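Local coordinates for A putative transcriptional regulator (Rhodococcus sp., PDB 2HKU), which probably binds DNA as a transcriptional regulator of the TetR family, at residues E64-F67 against V68-C72; L201-P204 against E205-N209. All coordinates share one frame; numbering follows the deposited sequence.

Contact 1 (64-67 with 68-72) and contact 2 (201-204 with 205-209) come in series along the chain and lie on opposite sides of its centre, their own centres 38 Å apart and their nearest atoms about 22 Å apart. Contact 1 is two turns of helix 63-87, within the TetR-type helix-turn-helix region. Contact 2 links helix 190-201 to the short helix 205-209 near the C-terminus. Although they share no segment, both meet helix 125-152, contact 1 near its beginning and contact 2 close to its end, so this long helix spans the distance between them. Contact 1 thus belongs to the probable DNA-binding region, whereas contact 2 lies far from it.

Contact 1. Residues E64-F67 against V68-C72; sequences ERLF and VEVAC
Arg-65 and Glu-69, one turn apart on helix 63-87, form a salt bridge in which NH2 of Arg-65 lies 2.7 Å from OE2 of Glu-69. The carboxylate stands almost perpendicular to the guanidinium, with 89° between their planes, so a single nitrogen meets a single oxygen and the groups do not pair side by side. The Arg-65 chain leaves with CG anti to the backbone N (chi1 176°) and bends at chi3, which brings NH2 to the carboxylate; Glu-69 reaches it with a chain extended beyond CG. The other carboxylate oxygen, OE1, is held by Arg-22, so Glu-69 sits between two positive groups, which would probably favour its charged form. An alanine in place of Arg-65 would remove the guanidinium and is likely to leave OE2 of Glu-69 without its mate and the carboxylate less firmly fixed in rotation. On a neighbouring face of the helix, CD1 of Leu-66 touches CG2 of Val-70 at 3.7 Å, the two branched side chains meeting at a slant. Beneath these pairs run the backbone bonds from Glu-69 N to Arg-65 O and from Val-70 N to Leu-66 O, both 2.9 Å; the next along the helix, Ala-71 N to Phe-67 O, is more bent (147°). Three helices surround these turns: Leu-66 and Val-70 pack on Ala-29 of helix 21-36, Phe-67 and Ala-71 on Leu-113 of helix 108-120, and Val-68 and Glu-69 on Leu-130 of helix 125-152, while the Phe-67 ring makes an edge-to-face stack with Phe-33.

Contact 2. Residues L201-P204 against E205-N209; sequences LQIP and ETVRN
Ile-203 and Pro-204 lead directly into the helical turn that carries Val-207 and Arg-208: the chain leaves helix 190-201 through Gln-202, whose phi is positive, and turns into helix 205-209 with Pro-204 at the N-cap position, where its O accepts the N-H of Arg-208 at 2.9 Å. Ile-203 directs its CB toward the new helix and crosses Val-207 at about a right angle, its CG2 methyl resting 3.7 Å from CG1 of Val-207. CG1 of Val-207 stands anti to N (chi1 -175°) and meets Ile-203, while CG2 of the same residue lies 3.9 Å from CB of Pro-204. The valine thus spreads its two branches over Ile-203 and Pro-204. The aliphatic part of Arg-208 passes obliquely across the same isoleucine methyl, CG of Arg-208 lying 3.3 Å from CG2 of Ile-203. Beyond it the chain bends at chi3, and NH1 donates to Ile-203 O. The oxygen lies at the edge of the guanidinium, near its plane, but the N-H...O angle is only 136° and the modelled separation is very short, so its exact length is doubtful. CA of Glu-205 lies 3.7 Å above one guanidinium face, offset toward its rim. Ile-203 also packs on Leu-150 and Thr-96, Pro-204 on Trp-155. Chemically, Arg-208 serves the carbonyl of Pro-204 through its backbone and, if the short side-chain bond is real, that of Ile-203 as well, which would tie the short helix to the preceding loop, while Ile-203 and Val-207 join the two through a buried apolar contact.

Contact 1. Residues E64-F67 against V68-C72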
# COMPACT_ATOMS: atom_id res chain seq x y z
N GLU A 64 -10.75 10.06 15.84
CA GLU A 64 -9.74 9.15 15.28
C GLU A 64 -10.23 7.73 15.46
O GLU A 64 -10.13 6.89 14.57
CB GLU A 64 -8.39 9.36 16.03
CG GLU A 64 -7.69 10.68 15.68
CD GLU A 64 -8.42 11.95 16.24
OE1 GLU A 64 -8.78 11.94 17.43
OE2 GLU A 64 -8.64 12.94 15.48
N ARG A 65 -10.83 7.47 16.61
CA ARG A 65 -11.36 6.19 16.84
C ARG A 65 -12.59 5.86 15.97
O ARG A 65 -12.68 4.75 15.44
CB ARG A 65 -11.73 6.00 18.29
CG ARG A 65 -12.38 4.66 18.47
CD ARG A 65 -12.30 4.31 19.95
NE ARG A 65 -11.39 3.20 20.22
CZ ARG A 65 -11.76 1.91 20.21
NH1 ARG A 65 -10.86 0.98 20.50
NH2 ARG A 65 -13.01 1.57 19.91
N LEU A 66 -13.53 6.79 15.83
CA LEU A 66 -14.58 6.63 14.76
C LEU A 66 -13.98 6.32 13.35
O LEU A 66 -14.43 5.39 12.71
CB LEU A 66 -15.53 7.82 14.69
CG LEU A 66 -16.74 7.83 13.70
CD1 LEU A 66 -17.64 6.64 13.82
CD2 LEU A 66 -17.53 9.11 13.85
N PHE A 67 -12.95 7.08 12.93
CA PHE A 67 -12.34 6.92 11.64
C PHE A 67 -11.74 5.51 11.52
O PHE A 67 -11.99 4.83 10.53
CB PHE A 67 -11.17 7.91 11.44
CG PHE A 67 -10.57 7.82 10.06
CD1 PHE A 67 -11.29 8.34 8.96
CD2 PHE A 67 -9.44 7.14 9.84
CE1 PHE A 67 -10.81 8.26 7.68
CE2 PHE A 67 -8.89 7.08 8.57
CZ PHE A 67 -9.54 7.61 7.49
N VAL A 68 -10.91 5.10 12.50
CA VAL A 68 -10.34 3.77 12.38
C VAL A 68 -11.44 2.67 12.40
O VAL A 68 -11.37 1.68 11.64
CB VAL A 68 -9.17 3.53 13.47
CG1 VAL A 68 -8.69 2.09 13.41
CG2 VAL A 68 -8.06 4.51 13.23
N GLU A 69 -12.45 2.78 13.28
CA GLU A 69 -13.44 1.72 13.29
C GLU A 69 -14.16 1.66 11.94
O GLU A 69 -14.36 0.58 11.38
CB GLU A 69 -14.50 1.92 14.36
CG GLU A 69 -14.00 1.53 15.70
CD GLU A 69 -15.09 1.56 16.72
OE1 GLU A 69 -16.30 1.45 16.37
OE2 GLU A 69 -14.71 1.71 17.85
N VAL A 70 -14.55 2.83 11.42
CA VAL A 70 -15.19 2.92 10.09
C VAL A 70 -14.32 2.26 9.00
O VAL A 70 -14.86 1.54 8.08
CB VAL A 70 -15.51 4.43 9.75
CG1 VAL A 70 -15.74 4.66 8.28
CG2 VAL A 70 -16.69 4.96 10.61
N ALA A 71 -12.99 2.53 9.08
CA ALA A 71 -12.06 2.07 8.06
C ALA A 71 -11.91 0.55 8.09
O ALA A 71 -11.96 -0.11 7.08
CB ALA A 71 -10.67 2.78 8.22
N CYS A 72 -11.73 0.01 9.29
CA CYS A 72 -11.75 -1.40 9.51
C CYS A 72 -13.05 -2.12 9.02
O CYS A 72 -12.95 -3.10 8.35
CB CYS A 72 -11.52 -1.67 10.99
SG CYS A 72 -9.72 -1.20 11.41

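Contact 2. Residues L201-P204 against E205-N209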
# COMPACT_ATOMS: atom_id res chain seq x y z
N LEU A 201 -0.29 -14.85 -8.93
CA LEU A 201 -0.89 -16.17 -8.59
C LEU A 201 -0.45 -17.25 -9.60
O LEU A 201 -0.33 -18.41 -9.22
CB LEU A 201 -2.40 -16.05 -8.58
CG LEU A 201 -2.93 -15.14 -7.45
CD1 LEU A 201 -4.40 -14.88 -7.59
CD2 LEU A 201 -2.60 -15.84 -6.12
N GLN A 202 -0.21 -16.83 -10.86
CA GLN A 202 0.18 -17.69 -12.00
C GLN A 202 -0.63 -19.03 -11.95
O GLN A 202 -0.10 -20.06 -11.59
CB GLN A 202 1.69 -17.91 -11.95
CG GLN A 202 2.36 -18.03 -13.31
CD GLN A 202 2.08 -16.81 -14.23
OE1 GLN A 202 1.24 -16.90 -15.14
NE2 GLN A 202 2.77 -15.67 -13.97
N ILE A 203 -1.93 -18.94 -12.21
CA ILE A 203 -2.88 -20.02 -12.01
C ILE A 203 -2.91 -20.74 -13.36
O ILE A 203 -3.31 -20.10 -14.35
CB ILE A 203 -4.31 -19.48 -11.79
CG1 ILE A 203 -4.41 -18.57 -10.57
CG2 ILE A 203 -5.34 -20.67 -11.65
CD1 ILE A 203 -5.80 -17.99 -10.37
N PRO A 204 -2.51 -22.04 -13.40
CA PRO A 204 -2.61 -22.86 -14.63
C PRO A 204 -3.95 -22.79 -15.31
O PRO A 204 -5.02 -22.74 -14.66
CB PRO A 204 -2.29 -24.27 -14.14
CG PRO A 204 -1.29 -24.07 -12.97
CD PRO A 204 -1.86 -22.79 -12.28
N GLU A 205 -3.91 -22.79 -16.65
CA GLU A 205 -5.13 -22.64 -17.43
C GLU A 205 -6.20 -23.69 -17.05
O GLU A 205 -7.39 -23.38 -17.04
CB GLU A 205 -4.85 -22.64 -18.94
CG GLU A 205 -5.88 -21.86 -19.72
CD GLU A 205 -5.78 -22.05 -21.24
OE1 GLU A 205 -4.65 -22.30 -21.74
OE2 GLU A 205 -6.86 -21.97 -21.92
N THR A 206 -5.76 -24.89 -16.73
CA THR A 206 -6.65 -26.05 -16.44
C THR A 206 -7.43 -25.85 -15.11
O THR A 206 -8.69 -25.97 -15.06
CB THR A 206 -5.88 -27.41 -16.52
OG1 THR A 206 -4.72 -27.40 -15.68
CG2 THR A 206 -5.41 -27.68 -17.99
N VAL A 207 -6.66 -25.45 -14.08
CA VAL A 207 -7.22 -24.87 -12.83
C VAL A 207 -8.20 -23.72 -13.08
O VAL A 207 -9.27 -23.74 -12.53
CB VAL A 207 -6.11 -24.43 -11.89
CG1 VAL A 207 -6.71 -23.95 -10.53
CG2 VAL A 207 -5.08 -25.55 -11.72
N ARG A 208 -7.86 -22.76 -13.95
CA ARG A 208 -8.74 -21.61 -14.20
C ARG A 208 -10.05 -22.01 -14.81
O ARG A 208 -11.07 -21.32 -14.66
CB ARG A 208 -8.09 -20.53 -15.09
CG ARG A 208 -6.80 -19.91 -14.54
CD ARG A 208 -6.48 -18.51 -15.17
NE ARG A 208 -6.24 -18.53 -16.63
CZ ARG A 208 -5.09 -18.84 -17.23
NH1 ARG A 208 -3.99 -19.16 -16.55
NH2 ARG A 208 -5.04 -18.82 -18.56
N ASN A 209 -10.03 -23.08 -15.59
CA ASN A 209 -11.24 -23.52 -16.35
C ASN A 209 -12.20 -24.38 -15.55
O ASN A 209 -13.39 -24.46 -15.88
CB ASN A 209 -10.84 -24.27 -17.62
CG ASN A 209 -10.07 -23.41 -18.56
OD1 ASN A 209 -10.45 -22.25 -18.79
ND2 ASN A 209 -8.96 -23.95 -19.09